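YerB protein (Bacillus subtilis, PDB 2PSB) is of unknown function but, as a putative membrane-attached lipoprotein, interacts with the helicase PcrA, a partnership not essential for viability or repair of UV lesions. Local coordinates at residues T28-V33 with S73-T78; S50-V55 with F67-Q72; K224-Q229 with K292-I297. All coordinates share one frame; numbering follows the deposited sequence.

Interaction 1: residues T28-V33 with S73-T78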
ATOM      1  N   THR A  28      -9.079  15.062 -10.477  1.00 53.08           N
ATOM      2  CA  THR A  28      -8.403  14.633 -11.696  1.00 51.49           C
ATOM      3  C   THR A  28      -6.973  15.146 -11.791  1.00 49.70           C
ATOM      4  O   THR A  28      -6.150  14.587 -12.520  1.00 51.21           O
ATOM      5  CB  THR A  28      -9.201  15.105 -12.939  1.00 51.66           C
ATOM      6  OG1 THR A  28     -10.333  14.245 -13.123  1.00 52.48           O
ATOM      7  CG2 THR A  28      -8.336  15.099 -14.187  1.00 51.97           C
ATOM      8  N   GLU A  29      -6.669  16.208 -11.057  1.00 46.78           N
ATOM      9  CA  GLU A  29      -5.326  16.756 -11.094  1.00 43.94           C
ATOM     10  C   GLU A  29      -4.581  16.620  -9.781  1.00 40.25           C
ATOM     11  O   GLU A  29      -3.435  17.035  -9.673  1.00 38.64           O
ATOM     12  CB  GLU A  29      -5.381  18.217 -11.519  1.00 46.33           C
ATOM     13  CG  GLU A  29      -5.724  18.392 -12.980  1.00 50.84           C
ATOM     14  CD  GLU A  29      -6.141  19.811 -13.303  1.00 53.40           C
ATOM     15  OE1 GLU A  29      -7.297  20.177 -12.999  1.00 53.41           O
ATOM     16  OE2 GLU A  29      -5.304  20.561 -13.848  1.00 55.22           O
ATOM     17  N   ARG A  30      -5.228  16.031  -8.780  1.00 37.57           N
ATOM     18  CA  ARG A  30      -4.586  15.856  -7.487  1.00 36.75           C
ATOM     19  C   ARG A  30      -3.494  14.790  -7.563  1.00 35.79           C
ATOM     20  O   ARG A  30      -3.766  13.618  -7.832  1.00 36.60           O
ATOM     21  CB  ARG A  30      -5.610  15.477  -6.425  1.00 36.66           C
ATOM     22  CG  ARG A  30      -5.057  15.549  -5.020  1.00 37.48           C
ATOM     23  CD  ARG A  30      -6.185  15.665  -4.010  1.00 38.18           C
ATOM     24  NE  ARG A  30      -7.120  14.560  -4.146  1.00 38.26           N
ATOM     25  CZ  ARG A  30      -8.314  14.523  -3.573  1.00 39.56           C
ATOM     26  NH1 ARG A  30      -8.722  15.540  -2.818  1.00 40.49           N
ATOM     27  NH2 ARG A  30      -9.105  13.476  -3.763  1.00 37.89           N
ATOM     28  N   ARG A  31      -2.257  15.215  -7.346  1.00 33.53           N
ATOM     29  CA  ARG A  31      -1.116  14.313  -7.388  1.00 32.12           C
ATOM     30  C   ARG A  31      -1.208  13.241  -6.305  1.00 31.12           C
ATOM     31  O   ARG A  31      -1.583  13.524  -5.169  1.00 29.88           O
ATOM     32  CB  ARG A  31       0.175  15.107  -7.201  1.00 30.50           C
ATOM     33  CG  ARG A  31       1.416  14.279  -7.353  1.00 30.25           C
ATOM     34  CD  ARG A  31       2.647  15.132  -7.281  1.00 31.07           C
ATOM     35  NE  ARG A  31       3.858  14.340  -7.468  1.00 32.50           N
ATOM     36  CZ  ARG A  31       5.086  14.819  -7.339  1.00 34.36           C
ATOM     37  NH1 ARG A  31       5.260  16.090  -7.021  1.00 31.10           N
ATOM     38  NH2 ARG A  31       6.134  14.029  -7.531  1.00 33.68           N
ATOM     39  N   PRO A  32      -0.869  11.988  -6.651  1.00 31.44           N
ATOM     40  CA  PRO A  32      -0.918  10.895  -5.679  1.00 30.35           C
ATOM     41  C   PRO A  32       0.046  11.133  -4.518  1.00 28.94           C
ATOM     42  O   PRO A  32       1.129  11.701  -4.700  1.00 28.44           O
ATOM     43  CB  PRO A  32      -0.506   9.676  -6.510  1.00 30.09           C
ATOM     44  CG  PRO A  32      -0.992  10.021  -7.882  1.00 31.76           C
ATOM     45  CD  PRO A  32      -0.571  11.471  -7.999  1.00 30.44           C
ATOM     46  N   VAL A  33      -0.371  10.711  -3.327  1.00 27.88           N
ATOM     47  CA  VAL A  33       0.445  10.805  -2.119  1.00 27.26           C
ATOM     48  C   VAL A  33       0.589   9.367  -1.605  1.00 26.74           C
ATOM     49  O   VAL A  33      -0.405   8.710  -1.291  1.00 27.14           O
ATOM     50  CB  VAL A  33      -0.237  11.700  -1.036  1.00 26.25           C
ATOM     51  CG1 VAL A  33       0.587  11.701   0.252  1.00 25.40           C
ATOM     52  CG2 VAL A  33      -0.361  13.140  -1.552  1.00 27.71           C
ATOM     53  N   SER A  73      -7.813   9.669  -5.009  1.00 26.76           N
ATOM     54  CA  SER A  73      -9.233  10.030  -5.116  1.00 28.35           C
ATOM     55  C   SER A  73      -9.802  10.505  -3.793  1.00 30.13           C
ATOM     56  O   SER A  73     -10.870  11.116  -3.752  1.00 30.76           O
ATOM     57  CB  SER A  73     -10.071   8.842  -5.579  1.00 25.57           C
ATOM     58  OG  SER A  73     -10.402   8.032  -4.465  1.00 21.07           O
ATOM     59  N   GLN A  74      -9.106  10.184  -2.710  1.00 33.03           N
ATOM     60  CA  GLN A  74      -9.537  10.568  -1.372  1.00 37.58           C
ATOM     61  C   GLN A  74      -8.326  10.871  -0.522  1.00 40.25           C
ATOM     62  O   GLN A  74      -7.452  10.021  -0.349  1.00 42.24           O
ATOM     63  CB  GLN A  74     -10.319   9.445  -0.688  1.00 38.91           C
ATOM     64  CG  GLN A  74     -11.698   9.171  -1.240  1.00 40.83           C
ATOM     65  CD  GLN A  74     -12.463   8.201  -0.363  1.00 43.76           C
ATOM     66  OE1 GLN A  74     -11.996   7.096  -0.084  1.00 44.49           O
ATOM     67  NE2 GLN A  74     -13.644   8.612   0.085  1.00 44.70           N
HETATM   68  N   MSE A  75      -8.273  12.083   0.016  1.00 42.85           N
HETATM   69  CA  MSE A  75      -7.160  12.479   0.860  1.00 45.06           C
HETATM   70  C   MSE A  75      -7.565  12.270   2.307  1.00 44.48           C
HETATM   71  O   MSE A  75      -8.702  12.541   2.684  1.00 44.80           O
HETATM   72  CB  MSE A  75      -6.793  13.944   0.613  1.00 48.89           C
HETATM   73  CG  MSE A  75      -6.105  14.197  -0.715  1.00 53.63           C
HETATM   74 SE   MSE A  75      -4.484  13.152  -0.955  1.00 63.36          SE
HETATM   75  CE  MSE A  75      -4.735  12.589  -2.777  1.00 59.20           C
ATOM     76  N   PRO A  76      -6.641  11.770   3.136  1.00 43.48           N
ATOM     77  CA  PRO A  76      -6.953  11.535   4.544  1.00 44.69           C
ATOM     78  C   PRO A  76      -6.693  12.738   5.443  1.00 45.61           C
ATOM     79  O   PRO A  76      -5.949  13.650   5.080  1.00 47.60           O
ATOM     80  CB  PRO A  76      -6.043  10.367   4.892  1.00 43.27           C
ATOM     81  CG  PRO A  76      -4.803  10.717   4.141  1.00 41.84           C
ATOM     82  CD  PRO A  76      -5.333  11.179   2.791  1.00 42.71           C
ATOM     83  N   GLU A  77      -7.333  12.740   6.609  1.00 46.68           N
ATOM     84  CA  GLU A  77      -7.131  13.800   7.591  1.00 46.77           C
ATOM     85  C   GLU A  77      -5.746  13.469   8.129  1.00 45.15           C
ATOM     86  O   GLU A  77      -4.733  13.926   7.601  1.00 45.91           O
ATOM     87  CB  GLU A  77      -8.154  13.690   8.729  1.00 49.94           C
ATOM     88  CG  GLU A  77      -9.615  13.807   8.318  1.00 54.55           C
ATOM     89  CD  GLU A  77      -9.989  15.214   7.902  1.00 55.85           C
ATOM     90  OE1 GLU A  77     -11.191  15.477   7.682  1.00 58.31           O
ATOM     91  OE2 GLU A  77      -9.078  16.059   7.792  1.00 57.14           O
ATOM     92  N   THR A  78      -5.710  12.653   9.176  1.00 42.08           N
ATOM     93  CA  THR A  78      -4.446  12.225   9.752  1.00 38.17           C
ATOM     94  C   THR A  78      -4.160  10.870   9.125  1.00 35.10           C
ATOM     95  O   THR A  78      -5.074  10.149   8.743  1.00 36.94           O
ATOM     96  CB  THR A  78      -4.524  12.068  11.294  1.00 39.07           C
ATOM     97  OG1 THR A  78      -4.652  10.680  11.635  1.00 42.19           O
ATOM     98  CG2 THR A  78      -5.703  12.849  11.854  1.00 34.43           C
TER
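Arg-30 lies across Met-75 and reaches the chain at Ser-73, where one main-chain oxygen, Gln-72 O, is gripped by two of its N-H groups: both Arg-30 NE and Arg-30 NH2 stand 2.9 Å from Gln-72 O. Two donors on one oxygen, a task that the several N-H groups of arginine suit well, probably fix the rotation of the guanidinium. Its NH2 also lies 2.9 Å from Ser-73 O, which sits at the edge of the group and near its plane. In Arg-30 chi1 (-169°) sets CG beside the carbonyl carbon, and a bend at chi3 turns the head; the side chain slides past Met-75, the two running in opposite directions. Met-75, a selenomethionine in this crystal, lays CG over one face of the guanidinium, 3.3 Å above the plane and offset toward the rim. Its chain bends at chi2 (-57°), which places SE, and again at chi3, which brings CE to 3.4 Å from Arg-30 NE. A long, flexible, apolar side chain can follow both the aliphatic stem and the flat head of the arginine in this way. SE also packs at 4.2 Å from CG2 of Val-33, a branched apolar residue pointing into the contact. Tyr-147, from helix 147-157, touches both Arg-30 and Met-75, while the neighbouring Arg-31 makes a salt bridge with Asp-119. The arrangement belongs to the antiparallel pair of strands 33-37 and 65-71: the loop entering the first packs on the loop leaving the second, with Arg-30 bonded to Gln-72 O.

Interaction 2: residues S50-V55 with F67-Q72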
ATOM      1  N   SER A  50      -8.760   3.814   5.059  1.00 28.28           N
ATOM      2  CA  SER A  50     -10.048   3.661   4.376  1.00 28.29           C
ATOM      3  C   SER A  50     -10.194   4.661   3.230  1.00 29.45           C
ATOM      4  O   SER A  50     -11.093   4.536   2.392  1.00 29.27           O
ATOM      5  CB  SER A  50     -11.212   3.838   5.350  1.00 26.65           C
ATOM      6  OG  SER A  50     -11.203   5.116   5.956  1.00 25.88           O
ATOM      7  N   LYS A  51      -9.308   5.654   3.197  1.00 29.49           N
ATOM      8  CA  LYS A  51      -9.334   6.665   2.149  1.00 29.11           C
ATOM      9  C   LYS A  51      -8.331   6.354   1.038  1.00 29.28           C
ATOM     10  O   LYS A  51      -8.332   7.023   0.005  1.00 32.16           O
ATOM     11  CB  LYS A  51      -9.017   8.049   2.723  1.00 30.64           C
ATOM     12  CG  LYS A  51      -9.950   8.526   3.816  1.00 30.30           C
ATOM     13  CD  LYS A  51     -11.370   8.636   3.337  1.00 36.17           C
ATOM     14  CE  LYS A  51     -12.311   8.945   4.500  1.00 41.00           C
ATOM     15  NZ  LYS A  51     -12.324   7.882   5.557  1.00 40.38           N
ATOM     16  N   ALA A  52      -7.479   5.352   1.242  1.00 26.88           N
ATOM     17  CA  ALA A  52      -6.462   4.994   0.245  1.00 23.25           C
ATOM     18  C   ALA A  52      -7.035   4.206  -0.924  1.00 22.32           C
ATOM     19  O   ALA A  52      -7.845   3.293  -0.736  1.00 23.10           O
ATOM     20  CB  ALA A  52      -5.321   4.190   0.908  1.00 16.00           C
ATOM     21  N   ASP A  53      -6.616   4.549  -2.138  1.00 21.58           N
ATOM     22  CA  ASP A  53      -7.099   3.838  -3.312  1.00 21.74           C
ATOM     23  C   ASP A  53      -6.387   2.490  -3.448  1.00 23.73           C
ATOM     24  O   ASP A  53      -7.003   1.480  -3.799  1.00 22.20           O
ATOM     25  CB  ASP A  53      -6.888   4.678  -4.572  1.00 23.48           C
ATOM     26  CG  ASP A  53      -7.580   6.034  -4.499  1.00 25.32           C
ATOM     27  OD1 ASP A  53      -8.598   6.153  -3.804  1.00 25.09           O
ATOM     28  OD2 ASP A  53      -7.128   6.980  -5.166  1.00 26.39           O
ATOM     29  N   ILE A  54      -5.092   2.486  -3.144  1.00 23.72           N
ATOM     30  CA  ILE A  54      -4.258   1.292  -3.225  1.00 22.63           C
ATOM     31  C   ILE A  54      -3.390   1.195  -1.993  1.00 23.08           C
ATOM     32  O   ILE A  54      -2.796   2.181  -1.559  1.00 24.81           O
ATOM     33  CB  ILE A  54      -3.290   1.337  -4.429  1.00 23.05           C
ATOM     34  CG1 ILE A  54      -4.059   1.568  -5.724  1.00 22.82           C
ATOM     35  CG2 ILE A  54      -2.484   0.034  -4.500  1.00 17.97           C
ATOM     36  CD1 ILE A  54      -3.174   2.064  -6.846  1.00 26.32           C
ATOM     37  N   VAL A  55      -3.318  -0.002  -1.430  1.00 22.68           N
ATOM     38  CA  VAL A  55      -2.487  -0.241  -0.271  1.00 22.41           C
ATOM     39  C   VAL A  55      -1.634  -1.462  -0.590  1.00 23.10           C
ATOM     40  O   VAL A  55      -2.153  -2.488  -1.038  1.00 22.51           O
ATOM     41  CB  VAL A  55      -3.325  -0.512   0.991  1.00 24.48           C
ATOM     42  CG1 VAL A  55      -2.389  -0.954   2.133  1.00 26.15           C
ATOM     43  CG2 VAL A  55      -4.099   0.763   1.395  1.00 24.35           C
ATOM     44  N   PHE A  67       3.056  -1.210   5.149  1.00 28.48           N
ATOM     45  CA  PHE A  67       2.195  -0.741   4.069  1.00 28.11           C
ATOM     46  C   PHE A  67       2.690   0.502   3.336  1.00 26.34           C
ATOM     47  O   PHE A  67       3.453   1.315   3.875  1.00 27.77           O
ATOM     48  CB  PHE A  67       0.815  -0.357   4.618  1.00 30.83           C
ATOM     49  CG  PHE A  67       0.129  -1.433   5.416  1.00 30.42           C
ATOM     50  CD1 PHE A  67      -0.818  -1.083   6.377  1.00 30.01           C
ATOM     51  CD2 PHE A  67       0.415  -2.773   5.215  1.00 31.65           C
ATOM     52  CE1 PHE A  67      -1.472  -2.056   7.133  1.00 31.11           C
ATOM     53  CE2 PHE A  67      -0.227  -3.757   5.964  1.00 33.26           C
ATOM     54  CZ  PHE A  67      -1.174  -3.397   6.927  1.00 33.59           C
ATOM     55  N   LEU A  68       2.225   0.632   2.100  1.00 24.72           N
ATOM     56  CA  LEU A  68       2.453   1.816   1.284  1.00 21.24           C
ATOM     57  C   LEU A  68       1.001   2.098   0.916  1.00 21.29           C
ATOM     58  O   LEU A  68       0.385   1.321   0.193  1.00 20.59           O
ATOM     59  CB  LEU A  68       3.258   1.543   0.012  1.00 19.23           C
ATOM     60  CG  LEU A  68       3.454   2.833  -0.811  1.00 16.38           C
ATOM     61  CD1 LEU A  68       4.357   3.828  -0.036  1.00 15.59           C
ATOM     62  CD2 LEU A  68       4.058   2.511  -2.156  1.00 13.36           C
ATOM     63  N   ALA A  69       0.443   3.165   1.478  1.00 18.85           N
ATOM     64  CA  ALA A  69      -0.936   3.548   1.205  1.00 21.42           C
ATOM     65  C   ALA A  69      -0.923   4.706   0.221  1.00 21.64           C
ATOM     66  O   ALA A  69      -0.432   5.799   0.523  1.00 22.26           O
ATOM     67  CB  ALA A  69      -1.647   3.948   2.493  1.00 18.54           C
ATOM     68  N   ILE A  70      -1.467   4.449  -0.965  1.00 20.33           N
ATOM     69  CA  ILE A  70      -1.497   5.444  -2.020  1.00 19.27           C
ATOM     70  C   ILE A  70      -2.863   6.105  -2.109  1.00 20.18           C
ATOM     71  O   ILE A  70      -3.870   5.451  -2.400  1.00 20.01           O
ATOM     72  CB  ILE A  70      -1.125   4.785  -3.371  1.00 20.27           C
ATOM     73  CG1 ILE A  70       0.232   4.083  -3.223  1.00 19.78           C
ATOM     74  CG2 ILE A  70      -1.119   5.818  -4.499  1.00 16.49           C
ATOM     75  CD1 ILE A  70       0.770   3.521  -4.517  1.00 19.10           C
ATOM     76  N   PHE A  71      -2.872   7.410  -1.832  1.00 21.97           N
ATOM     77  CA  PHE A  71      -4.077   8.237  -1.861  1.00 19.71           C
ATOM     78  C   PHE A  71      -4.078   9.113  -3.106  1.00 20.44           C
ATOM     79  O   PHE A  71      -3.033   9.618  -3.524  1.00 25.79           O
ATOM     80  CB  PHE A  71      -4.145   9.158  -0.642  1.00 19.42           C
ATOM     81  CG  PHE A  71      -3.976   8.461   0.673  1.00 20.13           C
ATOM     82  CD1 PHE A  71      -2.708   8.118   1.135  1.00 22.47           C
ATOM     83  CD2 PHE A  71      -5.082   8.154   1.455  1.00 22.56           C
ATOM     84  CE1 PHE A  71      -2.549   7.493   2.355  1.00 18.33           C
ATOM     85  CE2 PHE A  71      -4.937   7.531   2.677  1.00 19.01           C
ATOM     86  CZ  PHE A  71      -3.673   7.195   3.132  1.00 21.97           C
ATOM     87  N   GLN A  72      -5.258   9.296  -3.687  1.00 22.49           N
ATOM     88  CA  GLN A  72      -5.419  10.128  -4.873  1.00 23.42           C
ATOM     89  C   GLN A  72      -6.862  10.604  -4.966  1.00 25.91           C
ATOM     90  O   GLN A  72      -7.110  11.807  -4.984  1.00 27.76           O
ATOM     91  CB  GLN A  72      -5.041   9.348  -6.130  1.00 25.14           C
ATOM     92  CG  GLN A  72      -4.886  10.187  -7.392  1.00 26.37           C
ATOM     93  CD  GLN A  72      -6.192  10.791  -7.887  1.00 32.51           C
ATOM     94  OE1 GLN A  72      -7.216  10.110  -7.974  1.00 33.39           O
ATOM     95  NE2 GLN A  72      -6.156  12.069  -8.239  1.00 31.50           N
TER
HETATM   96  O   HOH W   1      -7.268   8.074  -2.174  1.00 28.68           O
HETATM   97  O   HOH W   2      -7.861   7.616  -7.817  1.00 26.29           O
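Ile-70 O accepts from both Asp-53 N and Ile-54 N. Asp-53 N donates to Ile-70 O over 2.9 Å in a bent bond (135° at the hydrogen), and Ile-54 N reaches the same oxygen in a longer, much straighter one (172°). In return Ile-70 N gives a 2.7 Å bond to Ile-54 O, nearly along the C=O axis. The beta-branched side chains of Ile-54 and Ile-70 stand on the same face of the sheet, their CB atoms 4.2 Å apart. Two residues facing one make this a classic beta bulge, in the antiparallel hairpin of strands 54-59 and 65-71. Val-55, in the next, non-hydrogen-bonded pair, points to the opposite face with Ala-69. With CG1 anti to the backbone N (chi1 172°), it sends that methyl to 4.1 Å from Phe-67 CB, while CG2 packs on Ala-69 CB, whose small size fits the close approach of the backbones. Ala-52 also touches Ala-69 and sets its CB over one face of the Phe-71 ring, a CH-pi contact 4.1 Å from CB to the ring centroid. Asp-53 carries the polar side of the contact. One water donates to both Asp-53 OD2 (2.8 Å) and Gln-72 OE1, bridging two buried side chains; OD1 forms a salt bridge with Lys-292 and a hydrogen bond with Ser-73, and this lysine would probably help to keep the carboxylate charged. A second water lies 2.6 Å from Lys-51 O and accepts from Gln-72 N, joining the two backbones there.

Interaction 3: residues K224-Q229 with K292-I297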
ATOM      1  N   LYS A 224     -14.451   2.204  11.660  1.00 40.62           N
ATOM      2  CA  LYS A 224     -15.121   1.289  10.740  1.00 42.03           C
ATOM      3  C   LYS A 224     -14.135   0.413   9.973  1.00 40.91           C
ATOM      4  O   LYS A 224     -13.025   0.834   9.671  1.00 40.11           O
ATOM      5  CB  LYS A 224     -15.975   2.073   9.744  1.00 43.11           C
ATOM      6  CG  LYS A 224     -17.044   2.958  10.368  1.00 46.28           C
ATOM      7  CD  LYS A 224     -17.765   3.738   9.276  1.00 49.08           C
ATOM      8  CE  LYS A 224     -18.865   4.639   9.823  1.00 51.07           C
ATOM      9  NZ  LYS A 224     -19.619   5.298   8.714  1.00 52.44           N
ATOM     10  N   PRO A 225     -14.534  -0.827   9.648  1.00 40.59           N
ATOM     11  CA  PRO A 225     -13.640  -1.725   8.911  1.00 40.10           C
ATOM     12  C   PRO A 225     -13.322  -1.181   7.522  1.00 39.87           C
ATOM     13  O   PRO A 225     -14.146  -0.505   6.909  1.00 41.34           O
ATOM     14  CB  PRO A 225     -14.430  -3.034   8.853  1.00 39.86           C
ATOM     15  CG  PRO A 225     -15.271  -2.986  10.089  1.00 40.37           C
ATOM     16  CD  PRO A 225     -15.742  -1.542  10.092  1.00 40.58           C
ATOM     17  N   VAL A 226     -12.123  -1.459   7.029  1.00 39.23           N
ATOM     18  CA  VAL A 226     -11.758  -0.993   5.695  1.00 39.05           C
ATOM     19  C   VAL A 226     -12.342  -1.989   4.697  1.00 38.99           C
ATOM     20  O   VAL A 226     -12.573  -3.155   5.032  1.00 40.00           O
ATOM     21  CB  VAL A 226     -10.208  -0.909   5.518  1.00 39.92           C
ATOM     22  CG1 VAL A 226      -9.864  -0.340   4.132  1.00 40.64           C
ATOM     23  CG2 VAL A 226      -9.603  -0.018   6.601  1.00 37.64           C
ATOM     24  N   ALA A 227     -12.610  -1.529   3.482  1.00 38.22           N
ATOM     25  CA  ALA A 227     -13.166  -2.406   2.462  1.00 37.97           C
ATOM     26  C   ALA A 227     -12.506  -2.159   1.114  1.00 36.95           C
ATOM     27  O   ALA A 227     -12.270  -1.019   0.723  1.00 37.02           O
ATOM     28  CB  ALA A 227     -14.685  -2.202   2.360  1.00 35.16           C
HETATM   29  N   MSE A 228     -12.184  -3.237   0.416  1.00 37.45           N
HETATM   30  CA  MSE A 228     -11.563  -3.116  -0.890  1.00 37.88           C
HETATM   31  C   MSE A 228     -12.274  -4.056  -1.866  1.00 35.87           C
HETATM   32  O   MSE A 228     -13.029  -4.942  -1.448  1.00 34.09           O
HETATM   33  CB  MSE A 228     -10.058  -3.406  -0.803  1.00 40.88           C
HETATM   34  CG  MSE A 228      -9.646  -4.830  -0.455  1.00 47.35           C
HETATM   35 SE   MSE A 228      -9.540  -5.352   1.426  1.00 57.40          SE
HETATM   36  CE  MSE A 228      -9.324  -3.639   2.306  1.00 54.03           C
ATOM     37  N   GLN A 229     -12.067  -3.840  -3.160  1.00 33.71           N
ATOM     38  CA  GLN A 229     -12.723  -4.653  -4.172  1.00 32.30           C
ATOM     39  C   GLN A 229     -11.796  -5.565  -4.962  1.00 32.51           C
ATOM     40  O   GLN A 229     -12.252  -6.283  -5.840  1.00 31.28           O
ATOM     41  CB  GLN A 229     -13.508  -3.752  -5.130  1.00 33.52           C
ATOM     42  CG  GLN A 229     -14.823  -3.225  -4.560  1.00 31.80           C
ATOM     43  CD  GLN A 229     -14.638  -2.141  -3.508  1.00 33.41           C
ATOM     44  OE1 GLN A 229     -15.558  -1.852  -2.734  1.00 35.79           O
ATOM     45  NE2 GLN A 229     -13.458  -1.535  -3.471  1.00 32.75           N
ATOM     46  N   LYS A 292     -11.390   0.090  -4.222  1.00 30.90           N
ATOM     47  CA  LYS A 292     -10.112  -0.039  -3.549  1.00 30.63           C
ATOM     48  C   LYS A 292      -9.426  -1.372  -3.839  1.00 29.75           C
ATOM     49  O   LYS A 292     -10.083  -2.414  -4.002  1.00 29.78           O
ATOM     50  CB  LYS A 292     -10.286   0.130  -2.039  1.00 34.02           C
ATOM     51  CG  LYS A 292     -10.260   1.580  -1.547  1.00 37.72           C
ATOM     52  CD  LYS A 292     -11.487   2.367  -1.952  1.00 39.40           C
ATOM     53  CE  LYS A 292     -11.527   3.751  -1.278  1.00 41.94           C
ATOM     54  NZ  LYS A 292     -10.543   4.747  -1.826  1.00 41.71           N
ATOM     55  N   THR A 293      -8.099  -1.322  -3.906  1.00 26.16           N
ATOM     56  CA  THR A 293      -7.285  -2.508  -4.175  1.00 26.31           C
ATOM     57  C   THR A 293      -6.194  -2.697  -3.134  1.00 26.00           C
ATOM     58  O   THR A 293      -5.491  -1.755  -2.769  1.00 28.51           O
ATOM     59  CB  THR A 293      -6.601  -2.439  -5.565  1.00 26.18           C
ATOM     60  OG1 THR A 293      -7.596  -2.443  -6.588  1.00 28.56           O
ATOM     61  CG2 THR A 293      -5.661  -3.637  -5.773  1.00 26.75           C
ATOM     62  N   TRP A 294      -6.072  -3.924  -2.648  1.00 26.43           N
ATOM     63  CA  TRP A 294      -5.039  -4.272  -1.682  1.00 26.22           C
ATOM     64  C   TRP A 294      -4.099  -5.279  -2.318  1.00 26.30           C
ATOM     65  O   TRP A 294      -4.525  -6.347  -2.766  1.00 26.07           O
ATOM     66  CB  TRP A 294      -5.631  -4.875  -0.424  1.00 25.06           C
ATOM     67  CG  TRP A 294      -5.784  -3.890   0.682  1.00 28.62           C
ATOM     68  CD1 TRP A 294      -6.682  -2.858   0.741  1.00 28.30           C
ATOM     69  CD2 TRP A 294      -5.073  -3.874   1.926  1.00 25.20           C
ATOM     70  NE1 TRP A 294      -6.581  -2.212   1.946  1.00 29.91           N
ATOM     71  CE2 TRP A 294      -5.601  -2.811   2.693  1.00 25.69           C
ATOM     72  CE3 TRP A 294      -4.039  -4.652   2.467  1.00 25.57           C
ATOM     73  CZ2 TRP A 294      -5.137  -2.506   3.979  1.00 26.62           C
ATOM     74  CZ3 TRP A 294      -3.574  -4.350   3.742  1.00 26.68           C
ATOM     75  CH2 TRP A 294      -4.123  -3.284   4.485  1.00 25.57           C
ATOM     76  N   ILE A 295      -2.822  -4.924  -2.357  1.00 26.77           N
ATOM     77  CA  ILE A 295      -1.792  -5.774  -2.940  1.00 26.70           C
ATOM     78  C   ILE A 295      -0.919  -6.360  -1.845  1.00 27.79           C
ATOM     79  O   ILE A 295      -0.383  -5.635  -0.993  1.00 26.67           O
ATOM     80  CB  ILE A 295      -0.890  -4.980  -3.925  1.00 26.82           C
ATOM     81  CG1 ILE A 295      -1.752  -4.354  -5.025  1.00 27.33           C
ATOM     82  CG2 ILE A 295       0.175  -5.905  -4.530  1.00 30.77           C
ATOM     83  CD1 ILE A 295      -0.984  -3.750  -6.141  1.00 28.97           C
ATOM     84  N   ASN A 296      -0.795  -7.683  -1.867  1.00 27.53           N
ATOM     85  CA  ASN A 296       0.033  -8.397  -0.906  1.00 27.84           C
ATOM     86  C   ASN A 296       1.217  -9.029  -1.589  1.00 27.20           C
ATOM     87  O   ASN A 296       1.060  -9.957  -2.379  1.00 28.65           O
ATOM     88  CB  ASN A 296      -0.763  -9.498  -0.223  1.00 27.72           C
ATOM     89  CG  ASN A 296      -1.417  -9.029   1.027  1.00 25.28           C
ATOM     90  OD1 ASN A 296      -0.781  -8.949   2.077  1.00 24.03           O
ATOM     91  ND2 ASN A 296      -2.688  -8.698   0.935  1.00 22.30           N
ATOM     92  N   ILE A 297       2.407  -8.526  -1.303  1.00 25.28           N
ATOM     93  CA  ILE A 297       3.592  -9.103  -1.900  1.00 24.08           C
ATOM     94  C   ILE A 297       4.110 -10.202  -0.968  1.00 25.94           C
ATOM     95  O   ILE A 297       4.267 -10.000   0.243  1.00 23.68           O
ATOM     96  CB  ILE A 297       4.661  -8.024  -2.134  1.00 22.94           C
ATOM     97  CG1 ILE A 297       4.215  -7.126  -3.295  1.00 18.98           C
ATOM     98  CG2 ILE A 297       6.029  -8.678  -2.428  1.00 21.10           C
ATOM     99  CD1 ILE A 297       4.915  -5.765  -3.341  1.00 18.97           C
TER
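Met-228 and Trp-294 form a Met-aromatic contact just where the chain comes alongside strand 293-298, the parallel neighbour of strand 230-240. Met-228 is a selenomethionine in this crystal, and its SE stands over the face of the indole, 4.2 Å from the centroid of the five-membered ring of Trp-294 and 27° off the ring normal. Its CG takes the crowded position between the backbone N and the carbonyl carbon (chi1 67°), the chain bends at chi2 and chi3, and CE also lies over that face, though modelled too close to the indole for its exact position to be trusted. A polarisable, unbranched side chain suits a broad, electron-rich ring of this kind. Val-226 CG1 comes obliquely to 4.4 Å from Trp-294 NE1, a loose touch. Elsewhere the indole packs on Val-55 and Tyr-199 and makes an edge-to-face pair with Phe-67, so it touches residues of strands 54-59 and 196-202 as well as strand 65-71. An alanine in place of Trp-294 would probably open a gap beneath the selenium and methyl of Met-228, leaving that chain end freer to turn and Phe-67 without its stacking partner. The polar part is a backbone hydrogen bond: Gln-229 N donates to Lys-292 O over 2.6 Å, with 158° at the hydrogen and the donor tilted from the carbonyl plane. Packing around it is made by Lys-292, whose aliphatic stem lies against the backbone while NZ leads away to a salt bridge with Asp-53, a division of labour that lysine's long chain permits. Met-228 CB rests 3.3 Å from Lys-292 O, and Lys-292 CB sits 3.6 Å from Ala-227 O.

How the interactions relate
From the N terminus, residues 28-33 lead into strand 33-37, and interaction 1 closes a loop when the chain returns at 73-78. Interaction 2 lies wholly within that loop as the shorter hairpin closure of strands 54-59 and 65-71; a probable hydrogen bond from Phe-71 N to Val-33 O joins the two. Interaction 3 opens later, closing a mostly beta excursion between 224-229 and 292-297, and crosses neither. It belongs to the C-terminal DUF3048 domain, the others to the N-terminal one, yet strands 54-59 and 293-298 pair in parallel, bringing interactions 2 and 3 together. Asp-53, linked to both Ser-73 and Lys-292, connects all three contacts.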